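Side-chain contacts in putative CRISPR-associated endoribonuclease-like protein Cas6 (Pyrococcus furiosus, PDB 3UFC), which binds CRISPR RNA and, as a Cas6 paralogue, probably takes part in adaptive immunity against mobile genetic elements: residues 16-19 with 20-24; 24-27 with 28-32; 86-89 with 90-94. All coordinates share one frame; numbering follows the deposited sequence.

Contact 1: 16-19 with 20-24; sequences PVIP and FNYNY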
# COMPACT_ATOMS: atom_id res chain seq x y z
N PRO A 16 15.18 -5.30 -17.79
CA PRO A 16 13.81 -5.61 -18.23
C PRO A 16 12.88 -4.41 -18.13
O PRO A 16 13.19 -3.42 -17.46
CB PRO A 16 13.41 -6.73 -17.28
CG PRO A 16 14.05 -6.30 -16.01
CD PRO A 16 15.44 -5.87 -16.46
N VAL A 17 11.75 -4.50 -18.81
CA VAL A 17 10.75 -3.44 -18.78
C VAL A 17 9.48 -4.07 -18.24
O VAL A 17 8.93 -4.99 -18.83
CB VAL A 17 10.47 -2.88 -20.19
CG1 VAL A 17 9.45 -1.75 -20.11
CG2 VAL A 17 11.76 -2.36 -20.81
N ILE A 18 9.03 -3.59 -17.08
CA ILE A 18 7.81 -4.12 -16.48
C ILE A 18 6.66 -3.16 -16.75
O ILE A 18 6.86 -1.96 -16.89
CB ILE A 18 7.94 -4.28 -14.94
CG1 ILE A 18 8.16 -2.91 -14.29
CG2 ILE A 18 9.07 -5.23 -14.61
CD1 ILE A 18 8.18 -2.94 -12.76
N PRO A 19 5.43 -3.69 -16.84
CA PRO A 19 4.29 -2.81 -17.10
C PRO A 19 4.05 -1.91 -15.88
O PRO A 19 4.48 -2.25 -14.77
CB PRO A 19 3.15 -3.79 -17.34
CG PRO A 19 3.54 -4.97 -16.49
CD PRO A 19 5.02 -5.10 -16.76
N PHE A 20 3.40 -0.77 -16.08
CA PHE A 20 3.14 0.14 -14.96
C PHE A 20 2.06 -0.39 -14.01
O PHE A 20 2.16 -0.22 -12.80
CB PHE A 20 2.64 1.51 -15.44
CG PHE A 20 3.51 2.19 -16.45
CD1 PHE A 20 3.23 2.09 -17.82
CD2 PHE A 20 4.57 3.00 -16.05
CE1 PHE A 20 3.97 2.79 -18.76
CE2 PHE A 20 5.33 3.71 -16.99
CZ PHE A 20 5.03 3.61 -18.34
N ASN A 21 1.03 -1.01 -14.57
CA ASN A 21 -0.12 -1.51 -13.80
C ASN A 21 -0.06 -2.96 -13.35
O ASN A 21 -0.84 -3.79 -13.80
CB ASN A 21 -1.39 -1.29 -14.64
CG ASN A 21 -1.45 0.10 -15.25
OD1 ASN A 21 -1.61 1.09 -14.55
ND2 ASN A 21 -1.29 0.17 -16.57
N TYR A 22 0.84 -3.26 -12.42
CA TYR A 22 1.01 -4.63 -11.94
C TYR A 22 0.36 -4.93 -10.59
O TYR A 22 0.44 -6.06 -10.10
CB TYR A 22 2.51 -4.94 -11.84
CG TYR A 22 3.26 -3.94 -11.00
CD1 TYR A 22 3.15 -3.93 -9.60
CD2 TYR A 22 4.03 -2.94 -11.59
CE1 TYR A 22 3.78 -2.96 -8.83
CE2 TYR A 22 4.67 -1.97 -10.83
CZ TYR A 22 4.54 -1.98 -9.45
OH TYR A 22 5.15 -0.99 -8.71
N ASN A 23 -0.31 -3.95 -10.00
CA ASN A 23 -0.92 -4.15 -8.68
C ASN A 23 -1.73 -5.42 -8.46
O ASN A 23 -1.44 -6.18 -7.53
CB ASN A 23 -1.75 -2.94 -8.28
CG ASN A 23 -0.89 -1.78 -7.84
OD1 ASN A 23 -0.27 -1.11 -8.66
ND2 ASN A 23 -0.83 -1.56 -6.53
N TYR A 24 -2.73 -5.68 -9.29
CA TYR A 24 -3.54 -6.87 -9.08
C TYR A 24 -2.76 -8.17 -9.24
O TYR A 24 -3.00 -9.13 -8.51
CB TYR A 24 -4.75 -6.89 -10.03
CG TYR A 24 -5.77 -7.92 -9.64
CD1 TYR A 24 -6.50 -7.79 -8.46
CD2 TYR A 24 -5.99 -9.04 -10.43
CE1 TYR A 24 -7.44 -8.75 -8.08
CE2 TYR A 24 -6.93 -10.01 -10.06
CZ TYR A 24 -7.65 -9.86 -8.89
OH TYR A 24 -8.58 -10.80 -8.52

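Contact 2: 24-27 with 28-32; sequences YELY and SQIVE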
# COMPACT_ATOMS: atom_id res chain seq x y z
N TYR A 24 -2.73 -5.68 -9.29
CA TYR A 24 -3.54 -6.87 -9.08
C TYR A 24 -2.76 -8.17 -9.24
O TYR A 24 -3.00 -9.13 -8.51
CB TYR A 24 -4.75 -6.89 -10.03
CG TYR A 24 -5.77 -7.92 -9.64
CD1 TYR A 24 -6.50 -7.79 -8.46
CD2 TYR A 24 -5.99 -9.04 -10.43
CE1 TYR A 24 -7.44 -8.75 -8.08
CE2 TYR A 24 -6.93 -10.01 -10.06
CZ TYR A 24 -7.65 -9.86 -8.89
OH TYR A 24 -8.58 -10.80 -8.52
N GLU A 25 -1.84 -8.20 -10.19
CA GLU A 25 -1.02 -9.39 -10.42
C GLU A 25 -0.11 -9.66 -9.22
O GLU A 25 0.05 -10.79 -8.79
CB GLU A 25 -0.18 -9.22 -11.69
CG GLU A 25 0.58 -10.49 -12.07
CD GLU A 25 1.36 -10.35 -13.37
OE1 GLU A 25 1.89 -11.38 -13.84
OE2 GLU A 25 1.44 -9.23 -13.91
N LEU A 26 0.50 -8.59 -8.69
CA LEU A 26 1.39 -8.72 -7.54
C LEU A 26 0.58 -9.15 -6.31
O LEU A 26 0.95 -10.08 -5.60
CB LEU A 26 2.09 -7.37 -7.28
CG LEU A 26 3.04 -7.28 -6.08
CD1 LEU A 26 4.04 -8.44 -6.11
CD2 LEU A 26 3.77 -5.94 -6.14
N TYR A 27 -0.53 -8.46 -6.08
CA TYR A 27 -1.44 -8.77 -4.99
C TYR A 27 -1.85 -10.24 -5.01
O TYR A 27 -1.80 -10.93 -4.00
CB TYR A 27 -2.70 -7.89 -5.12
CG TYR A 27 -3.94 -8.40 -4.42
CD1 TYR A 27 -4.05 -8.35 -3.03
CD2 TYR A 27 -5.02 -8.89 -5.15
CE1 TYR A 27 -5.22 -8.76 -2.38
CE2 TYR A 27 -6.19 -9.31 -4.51
CZ TYR A 27 -6.28 -9.24 -3.13
OH TYR A 27 -7.44 -9.62 -2.51
N SER A 28 -2.26 -10.70 -6.19
CA SER A 28 -2.70 -12.08 -6.38
C SER A 28 -1.63 -13.10 -5.99
O SER A 28 -1.91 -14.08 -5.30
CB SER A 28 -3.11 -12.31 -7.84
OG SER A 28 -4.18 -11.44 -8.20
N GLN A 29 -0.40 -12.86 -6.43
CA GLN A 29 0.69 -13.77 -6.12
C GLN A 29 1.01 -13.82 -4.63
O GLN A 29 1.27 -14.89 -4.08
CB GLN A 29 1.94 -13.39 -6.92
CG GLN A 29 1.74 -13.56 -8.42
CD GLN A 29 2.91 -13.03 -9.23
OE1 GLN A 29 3.96 -13.66 -9.32
NE2 GLN A 29 2.73 -11.85 -9.81
N ILE A 30 0.99 -12.66 -3.97
CA ILE A 30 1.27 -12.63 -2.54
C ILE A 30 0.19 -13.43 -1.81
O ILE A 30 0.50 -14.27 -0.95
CB ILE A 30 1.28 -11.17 -2.00
CG1 ILE A 30 2.40 -10.38 -2.66
CG2 ILE A 30 1.43 -11.17 -0.48
CD1 ILE A 30 2.40 -8.88 -2.36
N VAL A 31 -1.07 -13.19 -2.15
CA VAL A 31 -2.18 -13.90 -1.52
C VAL A 31 -2.09 -15.41 -1.81
O VAL A 31 -2.31 -16.24 -0.93
CB VAL A 31 -3.55 -13.38 -2.01
CG1 VAL A 31 -4.67 -14.24 -1.45
CG2 VAL A 31 -3.74 -11.92 -1.59
N GLU A 32 -1.78 -15.75 -3.06
CA GLU A 32 -1.66 -17.15 -3.45
C GLU A 32 -0.56 -17.82 -2.61
O GLU A 32 -0.77 -18.89 -2.05
CB GLU A 32 -1.34 -17.24 -4.94
CG GLU A 32 -1.36 -18.65 -5.53
CD GLU A 32 -0.17 -19.49 -5.10
OE1 GLU A 32 0.98 -19.04 -5.30
OE2 GLU A 32 -0.39 -20.60 -4.57
O HOH W 1 -6.88 -12.53 -6.76

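Contact 3: 86-89 with 90-94; sequences KEII and KGIVE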
# COMPACT_ATOMS: atom_id res chain seq x y z
N LYS A 86 0.66 -9.55 13.06
CA LYS A 86 1.88 -10.34 12.91
C LYS A 86 1.62 -11.68 12.22
O LYS A 86 2.47 -12.19 11.49
CB LYS A 86 2.53 -10.57 14.27
CG LYS A 86 2.86 -9.30 15.03
CD LYS A 86 3.33 -9.61 16.45
CE LYS A 86 3.51 -8.33 17.27
NZ LYS A 86 4.52 -7.42 16.67
N GLU A 87 0.44 -12.24 12.45
CA GLU A 87 0.08 -13.52 11.84
C GLU A 87 0.00 -13.38 10.32
O GLU A 87 0.32 -14.32 9.58
CB GLU A 87 -1.27 -13.99 12.39
CG GLU A 87 -1.63 -15.42 12.02
CD GLU A 87 -0.78 -16.45 12.75
OE1 GLU A 87 -0.93 -17.66 12.46
OE2 GLU A 87 0.03 -16.06 13.62
N ILE A 88 -0.42 -12.21 9.84
CA ILE A 88 -0.52 -11.98 8.41
C ILE A 88 0.89 -11.92 7.83
O ILE A 88 1.19 -12.53 6.81
CB ILE A 88 -1.26 -10.66 8.07
CG1 ILE A 88 -2.76 -10.83 8.29
CG2 ILE A 88 -0.95 -10.23 6.64
CD1 ILE A 88 -3.59 -9.60 7.96
N ILE A 89 1.76 -11.17 8.50
CA ILE A 89 3.13 -11.03 8.05
C ILE A 89 3.86 -12.38 8.02
O ILE A 89 4.57 -12.68 7.07
CB ILE A 89 3.91 -10.05 8.95
CG1 ILE A 89 3.32 -8.65 8.83
CG2 ILE A 89 5.39 -10.04 8.56
CD1 ILE A 89 3.36 -8.07 7.42
N LYS A 90 3.69 -13.20 9.06
CA LYS A 90 4.36 -14.49 9.09
C LYS A 90 3.84 -15.40 7.99
O LYS A 90 4.58 -16.20 7.41
CB LYS A 90 4.20 -15.16 10.46
CG LYS A 90 2.81 -15.64 10.80
CD LYS A 90 2.79 -16.32 12.17
CE LYS A 90 3.25 -15.38 13.28
NZ LYS A 90 3.20 -16.01 14.63
N GLY A 91 2.55 -15.28 7.68
CA GLY A 91 1.97 -16.09 6.62
C GLY A 91 2.58 -15.68 5.29
O GLY A 91 2.93 -16.53 4.46
N ILE A 92 2.74 -14.37 5.09
CA ILE A 92 3.32 -13.85 3.85
C ILE A 92 4.81 -14.20 3.73
O ILE A 92 5.26 -14.64 2.67
CB ILE A 92 3.15 -12.30 3.76
CG1 ILE A 92 1.68 -11.96 3.52
CG2 ILE A 92 4.02 -11.74 2.65
CD1 ILE A 92 1.37 -10.47 3.56
N VAL A 93 5.56 -13.99 4.80
CA VAL A 93 6.99 -14.29 4.80
C VAL A 93 7.24 -15.77 4.50
O VAL A 93 8.06 -16.11 3.64
CB VAL A 93 7.65 -13.93 6.15
CG1 VAL A 93 9.02 -14.58 6.26
CG2 VAL A 93 7.79 -12.41 6.25
N GLU A 94 6.54 -16.65 5.22
CA GLU A 94 6.69 -18.08 5.02
C GLU A 94 6.26 -18.47 3.62
O GLU A 94 6.92 -19.26 2.94
CB GLU A 94 5.86 -18.85 6.05
CG GLU A 94 6.43 -18.81 7.46
CD GLU A 94 5.52 -19.48 8.48
OE1 GLU A 94 5.02 -20.59 8.18
OE2 GLU A 94 5.33 -18.91 9.57

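Contact 1: 16-19 with 20-24
Y22 turns its ring back toward the residues that lead into helix 23-37 and meets both P19 and I18. The nearest atom to the Y22 ring is P19 O, 3.3 Å from Y22 CD2, at the edge of the ring and in its plane. The oxygen therefore faces the rim carbons of the tyrosine and not its pi face. Next to it, the end of the I18 chain arrives: I18 CD1 is 4.1 Å from Y22 CE2. The two side chains cross obliquely.

Torsions set up both approaches. Y22 holds CG between its own N and carbonyl carbon (chi1 54°), which folds the ring back over the preceding residues. I18 CG1 takes the same kind of position (chi1 63°), and the extended chain beyond it (chi2 175°) carries CD1 out to the ring.

The backbone changes course between the two. P19 is still extended, while F20 is near helical. A weak bond from Y22 N to F20 O, 3.3 Å long, closes a tight turn round N21, in the manner of an inverse gamma-turn. F20 CB rests 3.7 Å from P19 C, and the rest of its side chain heads off toward I70 and I64.

Further out, strand 17-18 is held by backbone bonds to strand 69-72. The Y22 ring also touches I104. The contact is thus a strand-to-helix turn packed through apolar groups and one carbonyl at a ring edge. Hydrogen bonds from Y22 OH to I57 N and from N21 OD1 to I196 N tie this turn to neighbouring parts of the fold.

Contact 2: 24-27 with 28-32
Y27 and V31 make the tight part of this contact, one helical turn apart on helix 23-37. V31 CG2 sits over a face of the Y27 ring, 4.0 Å from its centroid, as a CH-pi contact. L26 and I30 add a looser apolar pair, L26 CG to I30 CD1 at 4.1 Å. These four residues are buried, facing F54, F102 and helix 42-46.

The more exposed side is polar. S28 OG donates to Y24 O at 2.6 Å, and S28 N reaches the same oxygen from the opposite face of its plane. With chi1 -60°, S28 OG lies beside its own N and points back along the helix. It also lies over one face of the Y24 ring, 3.6 Å from Y24 CE2. A water links Y24 OH and S28 OG.

E25 O is gripped twice as well. Q29 N is one donor. Q29 NE2, at 3.1 Å, comes from above the carbonyl plane, although E25 O lies close to the plane of the Q29 amide. Q29 NE2 also bonds to K103 O, and E25 OE2 to G105 N. Side-chain donors thus supplement the helical bonds at two carbonyls. The E25/Q29 pair joins the helix to edge strand 101-104 and to G105 just beyond it, while the Y24/S28 pair is bridged by water.

Contact 3: 86-89 with 90-94
E87 and K90 form the charged part of this contact, three residues apart on helix 86-98. K90 NZ and E87 OE2 are 3.3 Å apart, a salt bridge with a weak hydrogen bond. The lysine methylenes also lie against the carboxylate, K90 CD 3.1 Å from E87 OE2. K90 CG lies between its backbone N and carbonyl carbon (chi1 69°), which turns the lysine back along the helix. E87 bends at chi2 (72°) and K90 at chi3, which brings the carboxylate and the ammonium together. Both residues are on the exposed side.

The apolar pairs are spaced four residues apart. I88 and I92 lie side by side and point the same way, with I88 CG2 3.9 Å from I92 CD1. The I89 and V93 chains meet at an angle through their CG2 methyls, which are 4.1 Å apart. I89 and V93 both touch I5 of strand 3-11. I92 packs on I81 and, across to helix 23-37, on I30 and A34.

Backbone bonds complete the set. V93 N to I89 O is 2.8 Å and nearly straight, at 169°. G91 N to E87 O is less well aimed, since the donor stands above the carbonyl plane. Before the first turn, N85 OD1 makes weak bonds to the N atoms of E87 and I88.

The helix is amphipathic here. Its isoleucines and valine pack inward, while the outer ion pair has only a weak hydrogen bond and, lying on the exposed side, probably adds modest stability.

How the contacts relate
From the N terminus, contact 1 comes first. It closes a short turn where strand 17-18, at the edge of a small antiparallel sheet, runs into helix 23-37. Contact 2 follows directly along that helix and shares Y24 with contact 1. Contact 3 lies later, on helix 86-98, after strand 77-83. The three follow one another in series and none crosses another. Contacts 1 and 3 do not touch; their nearest atoms are about 12 Å apart. Contacts 2 and 3 meet where I30 CG2 packs 4.1 Å from I92 CG1. This joins the two helices of the N-terminal ferredoxin-like half beside its five-stranded sheet.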